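Long-range contact in putative lipase (Bacteroides thetaiotaomicron VPI-5482, PDB 3BZW), which probably hydrolyses ester bonds of lipids, perhaps lysophospholipids, as a member of the GDSL-like SGNH hydrolases: residues 66-78 / 94-106. Sequence-based numbering, arbitrary orientation.
With ACT (acetate ion), chain G.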
# COMPACT_ATOMS: atom_id res chain seq x y z
N ILE A 66 -7.62 43.51 1.46
CA ILE A 66 -6.94 44.38 2.41
C ILE A 66 -5.84 43.61 3.14
O ILE A 66 -6.03 42.45 3.51
CB ILE A 66 -7.92 44.96 3.44
CG1 ILE A 66 -8.89 45.93 2.73
CG2 ILE A 66 -7.16 45.67 4.56
CD1 ILE A 66 -10.05 46.38 3.60
N SER A 67 -4.70 44.26 3.33
CA SER A 67 -3.57 43.65 4.00
C SER A 67 -3.93 42.98 5.32
O SER A 67 -4.62 43.56 6.16
CB SER A 67 -2.48 44.70 4.25
OG SER A 67 -2.03 45.25 3.02
N GLY A 68 -3.47 41.74 5.47
CA GLY A 68 -3.70 40.99 6.69
C GLY A 68 -5.05 40.31 6.90
O GLY A 68 -5.22 39.60 7.90
N ARG A 69 -5.99 40.49 5.99
CA ARG A 69 -7.30 39.86 6.17
C ARG A 69 -7.28 38.35 5.96
O ARG A 69 -6.43 37.81 5.24
CB ARG A 69 -8.34 40.52 5.25
CG ARG A 69 -8.58 41.99 5.59
CD ARG A 69 -9.05 42.14 7.04
NE ARG A 69 -8.97 43.51 7.53
CZ ARG A 69 -9.85 44.47 7.25
NH1 ARG A 69 -10.90 44.22 6.48
NH2 ARG A 69 -9.68 45.69 7.75
N GLN A 70 -8.22 37.68 6.61
CA GLN A 70 -8.35 36.23 6.56
C GLN A 70 -9.70 35.83 5.98
O GLN A 70 -10.52 36.69 5.65
CB GLN A 70 -8.19 35.66 7.97
CG GLN A 70 -6.82 35.96 8.59
CD GLN A 70 -6.83 35.87 10.10
OE1 GLN A 70 -7.42 34.96 10.67
NE2 GLN A 70 -6.17 36.81 10.76
N TRP A 71 -9.94 34.53 5.85
CA TRP A 71 -11.20 34.06 5.29
C TRP A 71 -12.44 34.52 6.06
O TRP A 71 -13.55 34.45 5.54
CB TRP A 71 -11.22 32.53 5.16
CG TRP A 71 -11.04 32.06 3.74
CD1 TRP A 71 -9.85 31.81 3.10
CD2 TRP A 71 -12.07 31.85 2.78
NE1 TRP A 71 -10.09 31.46 1.79
CE2 TRP A 71 -11.44 31.48 1.57
CE3 TRP A 71 -13.47 31.94 2.82
CZ2 TRP A 71 -12.17 31.19 0.40
CZ3 TRP A 71 -14.19 31.66 1.66
CH2 TRP A 71 -13.54 31.29 0.47
N ASP A 72 -12.26 35.00 7.29
CA ASP A 72 -13.41 35.45 8.07
C ASP A 72 -13.90 36.81 7.58
O ASP A 72 -14.99 37.27 7.95
CB ASP A 72 -13.07 35.52 9.57
CG ASP A 72 -11.97 36.52 9.88
OD1 ASP A 72 -11.12 36.78 9.01
OD2 ASP A 72 -11.95 37.03 11.02
N ASP A 73 -13.11 37.45 6.71
CA ASP A 73 -13.45 38.76 6.18
C ASP A 73 -14.11 38.69 4.79
O ASP A 73 -14.47 39.71 4.22
CB ASP A 73 -12.19 39.63 6.11
CG ASP A 73 -12.49 41.11 5.96
OD1 ASP A 73 -13.32 41.63 6.74
OD2 ASP A 73 -11.90 41.76 5.07
N VAL A 74 -14.29 37.48 4.27
CA VAL A 74 -14.90 37.31 2.95
C VAL A 74 -16.33 37.84 2.88
O VAL A 74 -16.69 38.51 1.91
CB VAL A 74 -14.85 35.83 2.50
CG1 VAL A 74 -15.71 35.62 1.25
CG2 VAL A 74 -13.40 35.43 2.21
N PRO A 75 -17.17 37.54 3.88
CA PRO A 75 -18.55 38.05 3.84
C PRO A 75 -18.60 39.58 3.80
O PRO A 75 -19.37 40.16 3.04
CB PRO A 75 -19.16 37.48 5.12
CG PRO A 75 -18.47 36.16 5.24
CD PRO A 75 -17.02 36.53 4.94
N ARG A 76 -17.78 40.23 4.63
CA ARG A 76 -17.76 41.69 4.68
C ARG A 76 -17.33 42.28 3.35
O ARG A 76 -17.91 43.27 2.89
CB ARG A 76 -16.79 42.18 5.76
CG ARG A 76 -16.76 43.70 5.90
CD ARG A 76 -15.55 44.17 6.71
NE ARG A 76 -14.31 44.00 5.96
CZ ARG A 76 -13.92 44.79 4.96
NH1 ARG A 76 -14.69 45.81 4.59
NH2 ARG A 76 -12.79 44.56 4.33
N GLN A 77 -16.31 41.70 2.73
CA GLN A 77 -15.85 42.20 1.44
C GLN A 77 -16.91 41.95 0.37
O GLN A 77 -17.12 42.79 -0.50
CB GLN A 77 -14.52 41.54 1.05
CG GLN A 77 -13.31 42.09 1.83
CD GLN A 77 -11.99 41.50 1.36
OE1 GLN A 77 -11.80 41.26 0.16
NE2 GLN A 77 -11.07 41.27 2.29
N ALA A 78 -17.57 40.80 0.43
CA ALA A 78 -18.61 40.47 -0.54
C ALA A 78 -19.78 41.43 -0.38
O ALA A 78 -20.37 41.88 -1.37
CB ALA A 78 -19.08 39.03 -0.35
N VAL A 94 -11.88 35.10 -5.45
CA VAL A 94 -11.57 35.09 -4.03
C VAL A 94 -10.19 34.46 -3.87
O VAL A 94 -10.01 33.27 -4.12
CB VAL A 94 -12.61 34.27 -3.24
CG1 VAL A 94 -12.35 34.40 -1.75
CG2 VAL A 94 -14.02 34.75 -3.59
N PHE A 95 -9.22 35.27 -3.46
CA PHE A 95 -7.83 34.87 -3.30
C PHE A 95 -7.51 35.11 -1.82
O PHE A 95 -7.00 36.17 -1.46
CB PHE A 95 -6.99 35.78 -4.21
CG PHE A 95 -5.55 35.36 -4.37
CD1 PHE A 95 -4.64 36.22 -4.98
CD2 PHE A 95 -5.11 34.12 -3.94
CE1 PHE A 95 -3.32 35.85 -5.16
CE2 PHE A 95 -3.78 33.74 -4.11
CZ PHE A 95 -2.88 34.60 -4.72
N MSE A 96 -7.79 34.12 -0.98
CA MSE A 96 -7.63 34.29 0.46
C MSE A 96 -7.20 33.03 1.21
O MSE A 96 -7.44 31.92 0.75
CB MSE A 96 -8.98 34.75 1.03
CG MSE A 96 -8.99 35.15 2.49
SE MSE A 96 -8.44 36.97 2.71
CE MSE A 96 -10.16 37.84 2.45
N GLY A 97 -6.58 33.21 2.38
CA GLY A 97 -6.19 32.06 3.17
C GLY A 97 -4.78 32.01 3.73
O GLY A 97 -4.55 31.38 4.77
N THR A 98 -3.84 32.67 3.08
CA THR A 98 -2.47 32.63 3.57
C THR A 98 -2.35 33.22 4.98
O THR A 98 -1.51 32.79 5.78
CB THR A 98 -1.50 33.33 2.59
OG1 THR A 98 -0.19 32.76 2.73
CG2 THR A 98 -1.43 34.83 2.87
N ASN A 99 -3.21 34.18 5.31
CA ASN A 99 -3.17 34.78 6.64
C ASN A 99 -3.82 33.88 7.70
O ASN A 99 -3.50 33.98 8.88
CB ASN A 99 -3.83 36.16 6.63
CG ASN A 99 -2.98 37.20 5.91
OD1 ASN A 99 -1.76 37.25 6.08
ND2 ASN A 99 -3.63 38.05 5.11
N ASP A 100 -4.74 33.01 7.28
CA ASP A 100 -5.36 32.08 8.22
C ASP A 100 -4.24 31.14 8.67
O ASP A 100 -4.17 30.76 9.84
CB ASP A 100 -6.48 31.29 7.54
CG ASP A 100 -7.69 32.15 7.23
OD1 ASP A 100 -8.67 32.10 8.00
OD2 ASP A 100 -7.65 32.89 6.22
N TYR A 101 -3.37 30.77 7.74
CA TYR A 101 -2.25 29.90 8.07
C TYR A 101 -1.33 30.61 9.06
O TYR A 101 -1.01 30.09 10.12
CB TYR A 101 -1.45 29.53 6.81
CG TYR A 101 -0.03 29.09 7.11
CD1 TYR A 101 0.24 27.84 7.67
CD2 TYR A 101 1.04 29.96 6.89
CE1 TYR A 101 1.56 27.46 7.99
CE2 TYR A 101 2.35 29.60 7.21
CZ TYR A 101 2.60 28.35 7.76
OH TYR A 101 3.89 28.03 8.08
N ASN A 102 -0.91 31.82 8.70
CA ASN A 102 -0.01 32.59 9.54
C ASN A 102 -0.58 32.87 10.93
O ASN A 102 0.16 32.91 11.92
CB ASN A 102 0.36 33.91 8.86
CG ASN A 102 1.34 34.72 9.67
OD1 ASN A 102 1.10 35.89 9.99
ND2 ASN A 102 2.47 34.10 10.02
N SER A 103 -1.89 33.06 11.01
CA SER A 103 -2.54 33.37 12.29
C SER A 103 -2.98 32.13 13.07
O SER A 103 -3.74 32.24 14.04
CB SER A 103 -3.72 34.31 12.05
OG SER A 103 -3.26 35.53 11.49
N SER A 104 -2.50 30.97 12.65
CA SER A 104 -2.81 29.70 13.30
C SER A 104 -4.30 29.42 13.51
O SER A 104 -4.71 29.02 14.60
CB SER A 104 -2.09 29.61 14.66
OG SER A 104 -0.69 29.77 14.49
N VAL A 105 -5.10 29.64 12.48
CA VAL A 105 -6.54 29.38 12.55
C VAL A 105 -6.74 27.87 12.42
O VAL A 105 -6.40 27.28 11.40
CB VAL A 105 -7.30 30.08 11.39
CG1 VAL A 105 -8.78 29.72 11.45
CG2 VAL A 105 -7.12 31.59 11.46
N PRO A 106 -7.30 27.23 13.45
CA PRO A 106 -7.52 25.78 13.38
C PRO A 106 -8.35 25.41 12.15
O PRO A 106 -9.30 26.10 11.80
CB PRO A 106 -8.26 25.48 14.69
CG PRO A 106 -7.73 26.52 15.62
CD PRO A 106 -7.75 27.76 14.76
C ACT G . -1.02 39.53 3.64
O ACT G . -0.03 40.04 4.14
OXT ACT G . -2.12 40.01 3.86
CH3 ACT G . -0.88 38.33 2.75
O HOH W 1 -5.42 35.57 3.62
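The carbonyl oxygen of R69 accepts two hydrogen bonds, one from N99 ND2 at 2.8 Å, nearly straight at 166°, and one from a water that also accepts from the backbone N of G97 and N99. This pairs the type II beta turn 66-69 with the G-T-N-D block of an SGNH hydrolase. N99 ND2 also donates to acetate OXT at 2.8 Å, almost straight at 175°. G68 N and S35 N bind this ion, probably from the crystallisation liquor, too, consistent with the family's oxyanion hole; H242 NE2 is a further partner. Next along, W71 N donates to D100 OD2 at 2.8 Å on the syn lone pair, while D100 OD1 is salt-bridged to R146, which also holds Q70 OE1. The W71 indole reaches back: NE1 bonds weakly to M96 O, M96 CB makes a CH-pi contact over the five-membered ring, 3.9 Å from its centroid, and CZ2 packs on V94 CG1 at 3.9 Å. An alanine here would probably cost M96 O this donor and open a gap beside V94. Selenomethionine M96 leaves with CG anti to its N (chi1 -173°), then bends twice, bringing SE to 3.3 Å from R69 O and CE to 3.6 Å from Q77 NE2.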